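Local atomic coordinates of TarM (Staphylococcus aureus subsp. aureus 21178, PDB entry 4X7R), a protein that belongs to the glycosyltransferase group 1 family, with a GT-B architecture of two parallel-sheet domains and an additional antiparallel sheet. Residues R471-I474 and I475-S479; E485-L488 and N489-S493; I446-M449 and A450-L454. The protein carries 1 engineered substitution. All coordinates share one frame; numbering follows the deposited sequence.

Contact 1 (R471-I474 and I475-S479); sequences RENI and IEKYS
Lys477 reaches back one turn of helix 460-477 to Asn473, its side chain running past the carbonyl and then the amide of that residue. Lys477 CB lies 3.6 Å from Asn473 O, the carbonyl that accepts the hydrogen bond from Lys477 N, and CG stays near the same oxygen. CD and CE of Lys477 both pass 3.5 Å from Asn473 OD1. The chain, extended up to CE, then bends at its last torsion (chi4 65°), and this turn brings Lys477 NZ within 2.8 Å of Asn473 OD1. That hydrogen bond lies in the carbonyl plane of the amide, with a C=O...N angle of 158°. The other end of the amide, Asn473 ND2, makes a weak hydrogen bond to Phe431 O, so both ends are engaged. One residue further along, Ile474 CD1 meets Tyr478 CE2 at 4.1 Å, while Ile474 O lies at the edge of the ring and accepts the bond from Tyr478 N at 2.9 Å. Ile474 also packs on Ile410, Met413 and Ile414 of helix 407-414. Tyr478 is the first residue to leave helical torsions, and Ser479 is the N-cap of the next helix: this is the i to i+4 bonding of an alpha-helix, running into a helix-to-helix junction near the C terminus of a GT-B fold.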
loop_
_atom_site.group_PDB
_atom_site.type_symbol
_atom_site.label_atom_id
_atom_site.label_comp_id
_atom_site.label_asym_id
_atom_site.label_seq_id
_atom_site.Cartn_x
_atom_site.Cartn_y
_atom_site.Cartn_z
ATOM N N ARG A 471 15.413 -18.552 11.979
ATOM C CA ARG A 471 15.796 -18.520 10.545
ATOM C C ARG A 471 15.646 -19.924 9.943
ATOM O O ARG A 471 15.056 -20.076 8.875
ATOM C CB ARG A 471 17.218 -17.943 10.356
ATOM C CG ARG A 471 17.977 -18.477 9.140
ATOM C CD ARG A 471 19.338 -17.838 8.934
ATOM N NE ARG A 471 19.162 -16.584 8.221
ATOM C CZ ARG A 471 19.374 -16.415 6.924
ATOM N NH1 ARG A 471 19.893 -17.395 6.193
ATOM N NH2 ARG A 471 19.108 -15.250 6.354
ATOM N N GLU A 472 16.134 -20.939 10.676
ATOM C CA GLU A 472 16.048 -22.353 10.346
ATOM C C GLU A 472 14.591 -22.775 10.111
ATOM O O GLU A 472 14.318 -23.491 9.149
ATOM C CB GLU A 472 16.607 -23.154 11.516
ATOM C CG GLU A 472 17.719 -24.109 11.159
ATOM C CD GLU A 472 18.392 -24.716 12.377
ATOM O OE1 GLU A 472 17.711 -25.421 13.161
ATOM O OE2 GLU A 472 19.609 -24.482 12.546
ATOM N N ASN A 473 13.655 -22.324 10.992
ATOM C CA ASN A 473 12.228 -22.638 10.891
ATOM C C ASN A 473 11.597 -22.005 9.669
ATOM O O ASN A 473 10.761 -22.640 9.035
ATOM C CB ASN A 473 11.460 -22.231 12.159
ATOM C CG ASN A 473 10.117 -22.934 12.282
ATOM O OD1 ASN A 473 9.992 -24.146 12.084
ATOM N ND2 ASN A 473 9.082 -22.207 12.615
ATOM N N ILE A 474 12.008 -20.770 9.312
ATOM C CA ILE A 474 11.471 -20.076 8.124
ATOM C C ILE A 474 11.935 -20.771 6.847
ATOM O O ILE A 474 11.123 -21.040 5.956
ATOM C CB ILE A 474 11.739 -18.529 8.112
ATOM C CG1 ILE A 474 11.180 -17.819 9.385
ATOM C CG2 ILE A 474 11.232 -17.864 6.822
ATOM C CD1 ILE A 474 9.691 -18.088 9.759
ATOM N N ILE A 475 13.245 -21.074 6.770
ATOM C CA ILE A 475 13.858 -21.753 5.619
ATOM C C ILE A 475 13.120 -23.076 5.386
ATOM O O ILE A 475 12.655 -23.326 4.284
ATOM C CB ILE A 475 15.393 -21.933 5.836
ATOM C CG1 ILE A 475 16.117 -20.585 5.647
ATOM C CG2 ILE A 475 15.979 -23.016 4.916
ATOM C CD1 ILE A 475 17.583 -20.564 6.128
ATOM N N GLU A 476 12.933 -23.857 6.443
ATOM C CA GLU A 476 12.274 -25.139 6.333
ATOM C C GLU A 476 10.805 -25.106 5.901
ATOM O O GLU A 476 10.405 -25.902 5.051
ATOM C CB GLU A 476 12.429 -25.902 7.629
ATOM C CG GLU A 476 11.994 -27.331 7.491
ATOM C CD GLU A 476 11.984 -28.080 8.808
ATOM O OE1 GLU A 476 12.838 -27.777 9.676
ATOM O OE2 GLU A 476 11.122 -28.975 8.965
ATOM N N LYS A 477 10.015 -24.197 6.464
ATOM C CA LYS A 477 8.591 -24.201 6.213
ATOM C C LYS A 477 8.060 -23.295 5.118
ATOM O O LYS A 477 6.892 -23.445 4.743
ATOM C CB LYS A 477 7.832 -24.027 7.542
ATOM C CG LYS A 477 8.149 -25.152 8.551
ATOM C CD LYS A 477 7.406 -24.947 9.868
ATOM C CE LYS A 477 7.396 -26.169 10.762
ATOM N NZ LYS A 477 8.759 -26.531 11.226
ATOM N N TYR A 478 8.894 -22.380 4.577
ATOM C CA TYR A 478 8.448 -21.445 3.548
ATOM C C TYR A 478 9.310 -21.475 2.272
ATOM O O TYR A 478 9.674 -20.420 1.725
ATOM C CB TYR A 478 8.359 -20.027 4.139
ATOM C CG TYR A 478 7.387 -19.935 5.280
ATOM C CD1 TYR A 478 6.028 -19.762 5.046
ATOM C CD2 TYR A 478 7.797 -20.173 6.591
ATOM C CE1 TYR A 478 5.104 -19.775 6.089
ATOM C CE2 TYR A 478 6.886 -20.145 7.648
ATOM C CZ TYR A 478 5.547 -19.909 7.390
ATOM O OH TYR A 478 4.644 -19.918 8.413
ATOM N N SER A 479 9.610 -22.683 1.772
ATOM C CA SER A 479 10.435 -22.799 0.567
ATOM C C SER A 479 9.741 -22.163 -0.638
ATOM O O SER A 479 8.536 -22.309 -0.808
ATOM C CB SER A 479 10.809 -24.252 0.291
ATOM O OG SER A 479 9.744 -24.955 -0.319
#

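Contact 2 (E485-L488 and N489-S493)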
loop_
_atom_site.group_PDB
_atom_site.type_symbol
_atom_site.label_atom_id
_atom_site.label_comp_id
_atom_site.label_asym_id
_atom_site.label_seq_id
_atom_site.Cartn_x
_atom_site.Cartn_y
_atom_site.Cartn_z
ATOM N N GLU A 485 5.090 -24.048 -6.608
ATOM C CA GLU A 485 4.341 -25.238 -7.042
ATOM C C GLU A 485 2.857 -25.156 -6.671
ATOM O O GLU A 485 2.036 -25.640 -7.433
ATOM C CB GLU A 485 4.960 -26.507 -6.480
ATOM C CG GLU A 485 6.266 -26.883 -7.166
ATOM C CD GLU A 485 7.148 -27.760 -6.288
ATOM O OE1 GLU A 485 6.611 -28.439 -5.382
ATOM O OE2 GLU A 485 8.385 -27.744 -6.484
ATOM N N LYS A 486 2.513 -24.520 -5.521
ATOM C CA LYS A 486 1.131 -24.299 -5.112
ATOM C C LYS A 486 0.388 -23.414 -6.094
ATOM O O LYS A 486 -0.756 -23.725 -6.428
ATOM C CB LYS A 486 1.030 -23.736 -3.683
ATOM C CG LYS A 486 1.174 -24.863 -2.651
ATOM C CD LYS A 486 1.451 -24.292 -1.269
ATOM C CE LYS A 486 1.696 -25.428 -0.287
ATOM N NZ LYS A 486 1.432 -24.976 1.094
ATOM N N TRP A 487 1.032 -22.329 -6.561
ATOM C CA TRP A 487 0.468 -21.420 -7.555
ATOM C C TRP A 487 0.321 -22.127 -8.895
ATOM O O TRP A 487 -0.725 -21.989 -9.528
ATOM C CB TRP A 487 1.368 -20.170 -7.742
ATOM C CG TRP A 487 1.161 -19.101 -6.698
ATOM C CD1 TRP A 487 2.052 -18.702 -5.741
ATOM C CD2 TRP A 487 -0.001 -18.257 -6.550
ATOM N NE1 TRP A 487 1.514 -17.674 -4.996
ATOM C CE2 TRP A 487 0.256 -17.377 -5.477
ATOM C CE3 TRP A 487 -1.237 -18.180 -7.207
ATOM C CZ2 TRP A 487 -0.659 -16.382 -5.092
ATOM C CZ3 TRP A 487 -2.151 -17.211 -6.815
ATOM C CH2 TRP A 487 -1.860 -16.325 -5.772
ATOM N N LEU A 488 1.374 -22.844 -9.343
ATOM C CA LEU A 488 1.405 -23.597 -10.619
ATOM C C LEU A 488 0.327 -24.696 -10.677
ATOM O O LEU A 488 -0.285 -24.891 -11.721
ATOM C CB LEU A 488 2.821 -24.161 -10.922
ATOM C CG LEU A 488 3.873 -23.111 -11.324
ATOM C CD1 LEU A 488 5.205 -23.767 -11.686
ATOM C CD2 LEU A 488 3.428 -22.310 -12.553
ATOM N N ASN A 489 0.059 -25.347 -9.544
ATOM C CA ASN A 489 -0.998 -26.348 -9.391
ATOM C C ASN A 489 -2.382 -25.756 -9.793
ATOM O O ASN A 489 -3.138 -26.414 -10.503
ATOM C CB ASN A 489 -1.024 -26.844 -7.941
ATOM C CG ASN A 489 -2.055 -27.912 -7.680
ATOM O OD1 ASN A 489 -2.125 -28.923 -8.378
ATOM N ND2 ASN A 489 -2.903 -27.675 -6.699
ATOM N N LEU A 490 -2.672 -24.506 -9.380
ATOM C CA LEU A 490 -3.905 -23.771 -9.726
ATOM C C LEU A 490 -3.915 -23.322 -11.183
ATOM O O LEU A 490 -4.915 -23.531 -11.874
ATOM C CB LEU A 490 -4.109 -22.541 -8.814
ATOM C CG LEU A 490 -4.311 -22.819 -7.341
ATOM C CD1 LEU A 490 -4.451 -21.515 -6.555
ATOM C CD2 LEU A 490 -5.530 -23.753 -7.098
ATOM N N PHE A 491 -2.817 -22.694 -11.654
ATOM C CA PHE A 491 -2.718 -22.201 -13.027
ATOM C C PHE A 491 -2.820 -23.313 -14.078
ATOM O O PHE A 491 -3.219 -23.031 -15.206
ATOM C CB PHE A 491 -1.400 -21.423 -13.259
ATOM C CG PHE A 491 -1.051 -20.261 -12.350
ATOM C CD1 PHE A 491 -2.039 -19.578 -11.649
ATOM C CD2 PHE A 491 0.270 -19.837 -12.215
ATOM C CE1 PHE A 491 -1.713 -18.488 -10.838
ATOM C CE2 PHE A 491 0.591 -18.742 -11.403
ATOM C CZ PHE A 491 -0.404 -18.054 -10.754
ATOM N N ASN A 492 -2.478 -24.556 -13.711
ATOM C CA ASN A 492 -2.462 -25.733 -14.615
ATOM C C ASN A 492 -3.675 -26.684 -14.537
ATOM O O ASN A 492 -3.813 -27.544 -15.414
ATOM C CB ASN A 492 -1.134 -26.512 -14.472
ATOM C CG ASN A 492 0.069 -25.747 -14.975
ATOM O OD1 ASN A 492 0.009 -25.004 -15.955
ATOM N ND2 ASN A 492 1.194 -25.906 -14.319
ATOM N N SER A 493 -4.556 -26.525 -13.519
ATOM C CA SER A 493 -5.748 -27.370 -13.348
ATOM C C SER A 493 -6.785 -27.166 -14.456
ATOM O O SER A 493 -7.546 -28.087 -14.752
ATOM C CB SER A 493 -6.388 -27.138 -11.985
ATOM O OG SER A 493 -6.935 -25.838 -11.917
HETATM O O HOH W 1 -2.629 -25.112 -4.766
#
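Leu488, Trp487 and Phe491 carry this contact, and Phe491 joins the other two. Its ring lies against Trp487 one turn earlier in helix 480-492, with Phe491 CZ 3.6 Å from Trp487 CE3, an atom of the benzo part of the indole. The six-membered ring of Trp487 and the phenyl ring of Phe491 have centroids 5.7 Å apart and planes inclined at 32°, an oblique pairing. The phenyl ring also has Trp487 O over one face, 3.3 Å above the plane of Phe491 and displaced toward the rim. Trp487 O is held by Phe491 N in a hydrogen bond of 3.1 Å that lies in the carbonyl plane and is nearly straight (167° at the hydrogen), while Leu490 N adds a second, weak one.

Leu488 meets the ring with one branch: Leu488 CD2 comes to 4.0 Å from Phe491 CD2. With CG of Phe491 beside its own backbone N (chi1 -54°), the ring is directed back along the helix, where it can touch both preceding side chains. Leu488 O accepts from Asn492 N at 3.0 Å. On the exposed flank, a water donates to Lys486 O and accepts from Asn489 ND2, bridging backbone and side chain across the turn.

The buried flank faces the parallel sheet that contains strands 221-225, 243-247 and 278-281. Trp487 rests on Ile224, Val247 and Ile280 and meets Phe29 of helix 17-31 edge-to-face, Phe491 packs on Ile222, and Leu490 packs on Tyr245 and Ile280. The C-terminal helix thus lies against that sheet, with Leu488 touching Ile34 in the loop between helix 17-31 and strand 36-40.

Contact 3 (I446-M449 and A450-L454); sequences INDM and ADKIL
Four consecutive i to i+4 hydrogen bonds, from Ala450, Asp451, Lys452 and Ile453 N to the carbonyls of Ile446, Asn447, Asp448 and Met449, span 3.0 to 3.1 Å between N and O and make this a regular alpha-helical turn. It belongs to helix 446-457, which packs on the parallel sheet of the Rossmann-like domain in this GT-B protein, within the glycosyl transferases group 1 region.

The side chains repeat the same four-residue spacing on two flanks. On the buried flank, Met449 and Ile453 meet through their ends. The thioether chain runs straight through its first two torsions and bends only at the CG-SD bond (chi3 96°), which puts Met449 CE 4.0 Å from Ile453 CD1. Ile453 CD1 also lies 3.4 Å from Met449 O, so it is flanked by both the carbonyl and the thioether chain of one residue. Met449 further touches Val397, Val420, Phe422 and Ile441, spread over three strands of the sheet, while Ile453 reaches Leu395 and Val397. Ala450 touches Leu342 of helix 333-346, and Ala450 CB lies 3.4 Å from Ile446 O.

Charges meet on the second flank. Asp448 N is bonded to Asn445 OD1 just before the helix. Lys452 CG lies 3.3 Å from Asp448 O, and the lysine side chain also touches Tyr439, Ile441 and Val420. Bends at chi2 (-70°) and chi4 curl the chain back toward the preceding turn. The resulting salt bridge is long and probably weak: Lys452 NZ stands 3.6 Å from Asp448 OD1 and 3.7 Å from Asp448 OD2, almost equally placed between the two oxygens.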
loop_
_atom_site.group_PDB
_atom_site.type_symbol
_atom_site.label_atom_id
_atom_site.label_comp_id
_atom_site.label_asym_id
_atom_site.label_seq_id
_atom_site.Cartn_x
_atom_site.Cartn_y
_atom_site.Cartn_z
ATOM N N ILE A 446 -0.019 -7.763 28.545
ATOM C CA ILE A 446 1.121 -6.837 28.509
ATOM C C ILE A 446 2.216 -7.154 29.539
ATOM O O ILE A 446 3.388 -6.916 29.257
ATOM C CB ILE A 446 0.692 -5.337 28.484
ATOM C CG1 ILE A 446 -0.038 -4.902 29.786
ATOM C CG2 ILE A 446 -0.141 -5.034 27.226
ATOM C CD1 ILE A 446 -0.108 -3.379 30.030
ATOM N N ASN A 447 1.838 -7.720 30.708
ATOM C CA ASN A 447 2.771 -8.094 31.774
ATOM C C ASN A 447 3.634 -9.291 31.391
ATOM O O ASN A 447 4.849 -9.255 31.606
ATOM C CB ASN A 447 2.038 -8.364 33.093
ATOM C CG ASN A 447 1.271 -7.187 33.643
ATOM O OD1 ASN A 447 1.614 -6.016 33.431
ATOM N ND2 ASN A 447 0.219 -7.487 34.393
ATOM N N ASP A 448 3.016 -10.353 30.836
ATOM C CA ASP A 448 3.762 -11.532 30.385
ATOM C C ASP A 448 4.639 -11.185 29.179
ATOM O O ASP A 448 5.728 -11.736 29.057
ATOM C CB ASP A 448 2.845 -12.726 30.078
ATOM C CG ASP A 448 3.606 -14.016 29.793
ATOM O OD1 ASP A 448 4.445 -14.414 30.637
ATOM O OD2 ASP A 448 3.382 -14.614 28.714
ATOM N N MET A 449 4.203 -10.240 28.330
ATOM C CA MET A 449 5.015 -9.822 27.190
ATOM C C MET A 449 6.232 -9.017 27.653
ATOM O O MET A 449 7.331 -9.227 27.130
ATOM C CB MET A 449 4.205 -9.040 26.167
ATOM C CG MET A 449 4.896 -8.971 24.846
ATOM S SD MET A 449 3.954 -8.100 23.594
ATOM C CE MET A 449 4.626 -6.648 23.749
ATOM N N ALA A 450 6.036 -8.111 28.643
ATOM C CA ALA A 450 7.109 -7.315 29.243
ATOM C C ALA A 450 8.135 -8.253 29.909
ATOM O O ALA A 450 9.338 -8.047 29.745
ATOM C CB ALA A 450 6.538 -6.341 30.265
ATOM N N ASP A 451 7.650 -9.320 30.584
ATOM C CA ASP A 451 8.474 -10.342 31.240
ATOM C C ASP A 451 9.353 -11.102 30.247
ATOM O O ASP A 451 10.534 -11.315 30.526
ATOM C CB ASP A 451 7.597 -11.340 32.028
ATOM C CG ASP A 451 7.078 -10.844 33.371
ATOM O OD1 ASP A 451 7.638 -9.848 33.902
ATOM O OD2 ASP A 451 6.133 -11.469 33.909
ATOM N N LYS A 452 8.785 -11.497 29.090
ATOM C CA LYS A 452 9.513 -12.252 28.062
ATOM C C LYS A 452 10.548 -11.415 27.335
ATOM O O LYS A 452 11.616 -11.934 27.005
ATOM C CB LYS A 452 8.568 -12.997 27.100
ATOM C CG LYS A 452 7.675 -14.031 27.806
ATOM C CD LYS A 452 8.401 -15.262 28.336
ATOM C CE LYS A 452 7.546 -16.060 29.298
ATOM N NZ LYS A 452 6.401 -16.727 28.625
ATOM N N ILE A 453 10.262 -10.116 27.129
ATOM C CA ILE A 453 11.190 -9.168 26.514
ATOM C C ILE A 453 12.398 -9.029 27.453
ATOM O O ILE A 453 13.535 -9.147 26.988
ATOM C CB ILE A 453 10.495 -7.812 26.195
ATOM C CG1 ILE A 453 9.588 -7.947 24.948
ATOM C CG2 ILE A 453 11.520 -6.664 26.018
ATOM C CD1 ILE A 453 8.446 -6.936 24.871
ATOM N N LEU A 454 12.136 -8.861 28.778
ATOM C CA LEU A 454 13.158 -8.721 29.814
ATOM C C LEU A 454 14.072 -9.939 29.903
ATOM O O LEU A 454 15.286 -9.764 29.918
ATOM C CB LEU A 454 12.538 -8.376 31.173
ATOM C CG LEU A 454 12.076 -6.934 31.340
ATOM C CD1 LEU A 454 11.012 -6.829 32.406
ATOM C CD2 LEU A 454 13.240 -6.011 31.638
#

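The three contacts follow one another on the last three helices of the chain, in the order contact 3, contact 1, contact 2. Contact 3 covers the sheet of the C-terminal domain and contact 2 that of the N-terminal domain; their centres are 43 Å apart. Contact 1 comes between them, its centre 26 Å from that of contact 3 and 22 Å from that of contact 2, without touching either. The C-terminal helices therefore link both domains of the GT-B fold. The side chains of Tyr478 and Trp487 each lie about 10 Å from the bound (2S)-2,3-dihydroxypropyl 2-acetamido-2-deoxy-alpha-D-glucopyranoside, and that of Tyr478 about 12 Å from uridine-5'-diphosphate (UDP).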